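Local coordinates for organic hydroperoxide resistance protein (Legionella pneumophila, PDB 6MJN) that probably reduces organic hydroperoxides with a reactive cysteine and so protects the bacterium from oxidative damage, at residues B[15-20]-B[27-32]; B[55-60]-B[87-92]. One frame throughout, in Å; residues are numbered along the deposited sequence. Where two conformers were deposited one is given.

Contact 1 closes the N-terminal hairpin of strands 13-20 and 26-29, and contact 2 lays helix 53-76 on strand 82-93; they share no element within the chain, and their centres lie about 19 Å apart. Contact 2 is core: all five touching residues are buried, and its centre lies about 6 Å from that of the chain. Contact 1 is only partly buried, its centre about 19 Å from the chain's centre. Backbone hydrogen bonds carry contact 1, with small side chains on one face and polar or long ones on the other; methyl packing and a single serine bond carry contact 2. Both meet the second subunit: strands 13-20 and 82-93 each pair antiparallel with a strand of that chain.

Contact 1: B[15-20]-B[27-32]; sequences TIAKAH and VETTDG
Val27 leans over the gap between Ala17 and Ala19 on one face of an antiparallel hairpin. Its CG2, anti to the backbone N, does the touching: it lies 3.8 Å from Ala19 CB and, less closely, 4.2 Å from Ala17 CB. Farther along this face Thr29 and Thr15 cross obliquely, Thr29 CG2 coming 3.9 Å from Thr15 OG1. Thr29 OG1 sits between its own N and carbonyl carbon (chi1 53°), where it donates to Asp31 OD1 at 2.8 Å and accepts from Leu34 N; the carboxylate oxygen is met nearly along its C-O axis. The bond to Asp31 lies within the type I turn from Thr29 to Gly32, which Gly32 N closes on Thr29 O. Beyond the Ala17-Thr29 pair, where strand 26-29 has ended, Ile16 and Thr30 lie side by side and point the same way, with Ile16 CG2 3.4 Å from Thr30 OG1. Ile16 O takes a hydrogen bond from Thr30 N (2.8 Å), which arrives almost in line with the carbonyl. Lys18 and Glu28 form the hydrogen-bonded pair, joined by Lys18 N to Glu28 O and Glu28 N to Lys18 O. Their side chains share the other face without bonding each other, and Glu28 OE2 turns to His26 NE2. Strand 26-29 is the middle of three, with strand 35-37 on its far edge, where Val27 touches Leu36. Strand 13-20 is outermost within the chain, but a strand of the second subunit pairs antiparallel with it, continuing the sheet; Gln55 NE2 of that subunit is hydrogen-bonded to Thr15 OG1.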
# COMPACT_ATOMS: atom_id res chain seq x y z
N THR B 15 -1.65 -12.20 -4.73
CA THR B 15 -1.97 -12.38 -3.32
C THR B 15 -3.36 -11.82 -3.08
O THR B 15 -3.79 -10.90 -3.77
CB THR B 15 -0.89 -11.73 -2.41
OG1 THR B 15 -1.19 -11.99 -1.03
CG2 THR B 15 -0.80 -10.21 -2.62
N ILE B 16 -4.08 -12.41 -2.14
CA ILE B 16 -5.47 -12.04 -1.87
C ILE B 16 -5.60 -11.68 -0.40
O ILE B 16 -5.16 -12.46 0.46
CB ILE B 16 -6.43 -13.18 -2.24
CG1 ILE B 16 -6.44 -13.40 -3.76
CG2 ILE B 16 -7.86 -12.91 -1.73
CD1 ILE B 16 -7.11 -14.70 -4.17
N ALA B 17 -6.21 -10.53 -0.10
CA ALA B 17 -6.50 -10.13 1.28
C ALA B 17 -7.99 -9.92 1.48
O ALA B 17 -8.69 -9.49 0.56
CB ALA B 17 -5.79 -8.84 1.66
N LYS B 18 -8.48 -10.22 2.69
CA LYS B 18 -9.90 -10.08 3.01
C LYS B 18 -10.00 -9.31 4.32
O LYS B 18 -9.33 -9.66 5.30
CB LYS B 18 -10.58 -11.44 3.12
CG LYS B 18 -10.61 -12.25 1.83
CD LYS B 18 -11.33 -13.57 2.03
CE LYS B 18 -11.58 -14.27 0.70
NZ LYS B 18 -12.38 -15.52 0.88
N ALA B 19 -10.74 -8.19 4.29
CA ALA B 19 -10.92 -7.33 5.45
C ALA B 19 -12.38 -7.34 5.85
O ALA B 19 -13.28 -7.43 5.01
CB ALA B 19 -10.48 -5.88 5.15
N HIS B 20 -12.63 -7.25 7.17
CA HIS B 20 -13.98 -7.21 7.70
C HIS B 20 -13.95 -6.50 9.04
O HIS B 20 -12.90 -6.37 9.68
CB HIS B 20 -14.57 -8.63 7.86
CG HIS B 20 -15.95 -8.65 8.46
ND1 HIS B 20 -16.20 -9.15 9.72
CD2 HIS B 20 -17.14 -8.25 7.96
CE1 HIS B 20 -17.50 -9.05 9.97
NE2 HIS B 20 -18.09 -8.52 8.92
N VAL B 27 -7.83 -7.81 8.96
CA VAL B 27 -7.52 -8.14 7.56
C VAL B 27 -6.46 -9.23 7.52
O VAL B 27 -5.51 -9.22 8.32
CB VAL B 27 -7.08 -6.88 6.78
CG1 VAL B 27 -5.80 -6.30 7.38
CG2 VAL B 27 -6.90 -7.18 5.30
N GLU B 28 -6.63 -10.20 6.61
CA GLU B 28 -5.71 -11.33 6.48
C GLU B 28 -5.48 -11.65 5.01
O GLU B 28 -6.40 -11.53 4.20
CB GLU B 28 -6.23 -12.64 7.14
CG GLU B 28 -6.33 -12.62 8.65
CD GLU B 28 -6.71 -13.96 9.29
OE1 GLU B 28 -6.69 -15.03 8.63
OE2 GLU B 28 -7.04 -13.94 10.50
N THR B 29 -4.28 -12.13 4.70
CA THR B 29 -4.06 -12.71 3.39
C THR B 29 -4.53 -14.15 3.40
O THR B 29 -4.51 -14.81 4.44
CB THR B 29 -2.59 -12.66 2.97
OG1 THR B 29 -1.76 -13.25 3.99
CG2 THR B 29 -2.15 -11.22 2.71
N THR B 30 -4.92 -14.63 2.23
CA THR B 30 -5.42 -16.00 2.11
C THR B 30 -4.36 -17.02 2.50
O THR B 30 -4.70 -18.07 3.06
CB THR B 30 -5.93 -16.23 0.68
OG1 THR B 30 -7.07 -15.39 0.44
CG2 THR B 30 -6.31 -17.68 0.45
N ASP B 31 -3.08 -16.73 2.25
CA ASP B 31 -2.06 -17.69 2.64
C ASP B 31 -1.64 -17.56 4.10
O ASP B 31 -0.71 -18.25 4.53
CB ASP B 31 -0.83 -17.59 1.73
CG ASP B 31 -0.09 -16.25 1.85
OD1 ASP B 31 -0.53 -15.38 2.62
OD2 ASP B 31 0.95 -16.10 1.18
N GLY B 32 -2.32 -16.72 4.88
CA GLY B 32 -2.08 -16.57 6.29
C GLY B 32 -0.78 -15.90 6.68
O GLY B 32 -0.48 -15.81 7.88

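Contact 2: B[55-60]-B[87-92]; sequences QLFAAG and SEVSLY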
# COMPACT_ATOMS: atom_id res chain seq x y z
N GLN B 55 -0.39 3.12 7.58
CA GLN B 55 0.82 2.43 8.02
C GLN B 55 1.19 1.32 7.06
O GLN B 55 2.38 1.10 6.76
CB GLN B 55 0.63 1.87 9.43
CG GLN B 55 0.59 2.96 10.48
CD GLN B 55 0.78 2.45 11.90
OE1 GLN B 55 0.60 1.26 12.20
NE2 GLN B 55 1.14 3.36 12.79
N LEU B 56 0.20 0.56 6.61
CA LEU B 56 0.47 -0.51 5.66
C LEU B 56 1.06 0.02 4.37
O LEU B 56 1.98 -0.59 3.81
CB LEU B 56 -0.80 -1.30 5.39
CG LEU B 56 -1.26 -2.04 6.64
CD1 LEU B 56 -2.66 -2.58 6.43
CD2 LEU B 56 -0.26 -3.16 6.93
N PHE B 57 0.56 1.19 3.90
CA PHE B 57 1.09 1.77 2.67
C PHE B 57 2.50 2.29 2.90
O PHE B 57 3.40 2.05 2.09
CB PHE B 57 0.17 2.91 2.20
CG PHE B 57 0.55 3.44 0.84
CD1 PHE B 57 0.08 2.81 -0.30
CD2 PHE B 57 1.40 4.52 0.72
CE1 PHE B 57 0.42 3.28 -1.56
CE2 PHE B 57 1.77 4.99 -0.52
CZ PHE B 57 1.27 4.36 -1.68
N ALA B 58 2.73 2.95 4.04
CA ALA B 58 4.07 3.43 4.35
C ALA B 58 5.05 2.27 4.45
O ALA B 58 6.18 2.35 3.95
CB ALA B 58 4.05 4.24 5.64
N ALA B 59 4.65 1.20 5.11
CA ALA B 59 5.56 0.07 5.28
C ALA B 59 5.88 -0.59 3.95
O ALA B 59 7.05 -0.86 3.64
CB ALA B 59 4.96 -0.94 6.25
N GLY B 60 4.84 -0.90 3.16
CA GLY B 60 5.06 -1.47 1.83
C GLY B 60 5.92 -0.59 0.94
O GLY B 60 6.80 -1.08 0.23
N SER B 87 9.75 5.98 5.00
CA SER B 87 8.63 6.56 4.28
C SER B 87 7.74 7.27 5.28
O SER B 87 7.50 6.76 6.38
CB SER B 87 7.81 5.49 3.55
OG SER B 87 7.17 4.67 4.50
N GLU B 88 7.28 8.45 4.93
CA GLU B 88 6.33 9.17 5.77
C GLU B 88 5.08 9.41 4.94
O GLU B 88 5.16 10.02 3.86
CB GLU B 88 6.93 10.47 6.26
CG GLU B 88 5.96 11.30 7.06
CD GLU B 88 6.55 12.65 7.43
OE1 GLU B 88 7.62 12.66 8.06
OE2 GLU B 88 5.96 13.68 7.06
N VAL B 89 3.95 8.92 5.42
CA VAL B 89 2.70 8.95 4.67
C VAL B 89 1.69 9.77 5.46
O VAL B 89 1.50 9.54 6.67
CB VAL B 89 2.18 7.53 4.40
CG1 VAL B 89 0.71 7.56 3.90
CG2 VAL B 89 3.12 6.83 3.39
N SER B 90 1.08 10.75 4.80
CA SER B 90 0.10 11.60 5.44
C SER B 90 -1.23 11.47 4.72
O SER B 90 -1.29 11.26 3.50
CB SER B 90 0.54 13.07 5.44
OG SER B 90 1.63 13.24 6.31
N LEU B 91 -2.30 11.61 5.49
CA LEU B 91 -3.65 11.58 4.96
C LEU B 91 -4.17 13.01 4.92
O LEU B 91 -3.98 13.77 5.88
CB LEU B 91 -4.54 10.68 5.84
CG LEU B 91 -6.03 10.59 5.51
CD1 LEU B 91 -6.22 9.85 4.18
CD2 LEU B 91 -6.76 9.87 6.63
N TYR B 92 -4.78 13.39 3.79
CA TYR B 92 -5.36 14.72 3.64
C TYR B 92 -6.80 14.61 3.14
O TYR B 92 -7.16 13.68 2.41
CB TYR B 92 -4.56 15.59 2.65
CG TYR B 92 -3.09 15.74 2.97
CD1 TYR B 92 -2.15 14.82 2.49
CD2 TYR B 92 -2.63 16.81 3.74
CE1 TYR B 92 -0.79 14.96 2.78
CE2 TYR B 92 -1.29 16.95 4.05
CZ TYR B 92 -0.37 16.03 3.56
OH TYR B 92 0.97 16.16 3.85
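Ala58 and Val89 meet where helix 53-76 packs on strand 82-93, a helix-on-sheet layer of the OsmC-like fold. The helix segment runs nearly antiparallel to the strand segment, at 152°, with the axes 7.7 Å apart at closest approach. The apolar part centres on Val89 CG2. Ala58 CB points at the strand and lies 3.6 Å from Val89 CG2. That methyl stands anti to the carbonyl carbon of Val89, while CG1, the other branch, is anti to N, and it serves two helix residues at once: it also reaches Phe57 CD2 at 3.9 Å. It meets the phenyl ring at the edge, near the ring plane, and the two side chains cross at about a right angle. The Phe57 ring has other neighbours: Leu101 of strand 99-110, Tyr130 of the same chain, and Tyr130 of the second subunit, which it meets edge-to-face. The burial of all five touching residues fits a place in the core of the domain. On its outer edge strand 82-93 pairs antiparallel with a strand of the second subunit, so the layer under the helix extends across the dimer. Polar contact comes down to one bond. Ser87 CB points toward the helix, and chi1 of 68° sets OG between its own backbone N and carbonyl carbon, 3.3 Å from Ala58 CB. From there Ser87 OG donates to Ala58 O at 2.6 Å, standing above the carbonyl plane, with a C=O...OG angle of 109°.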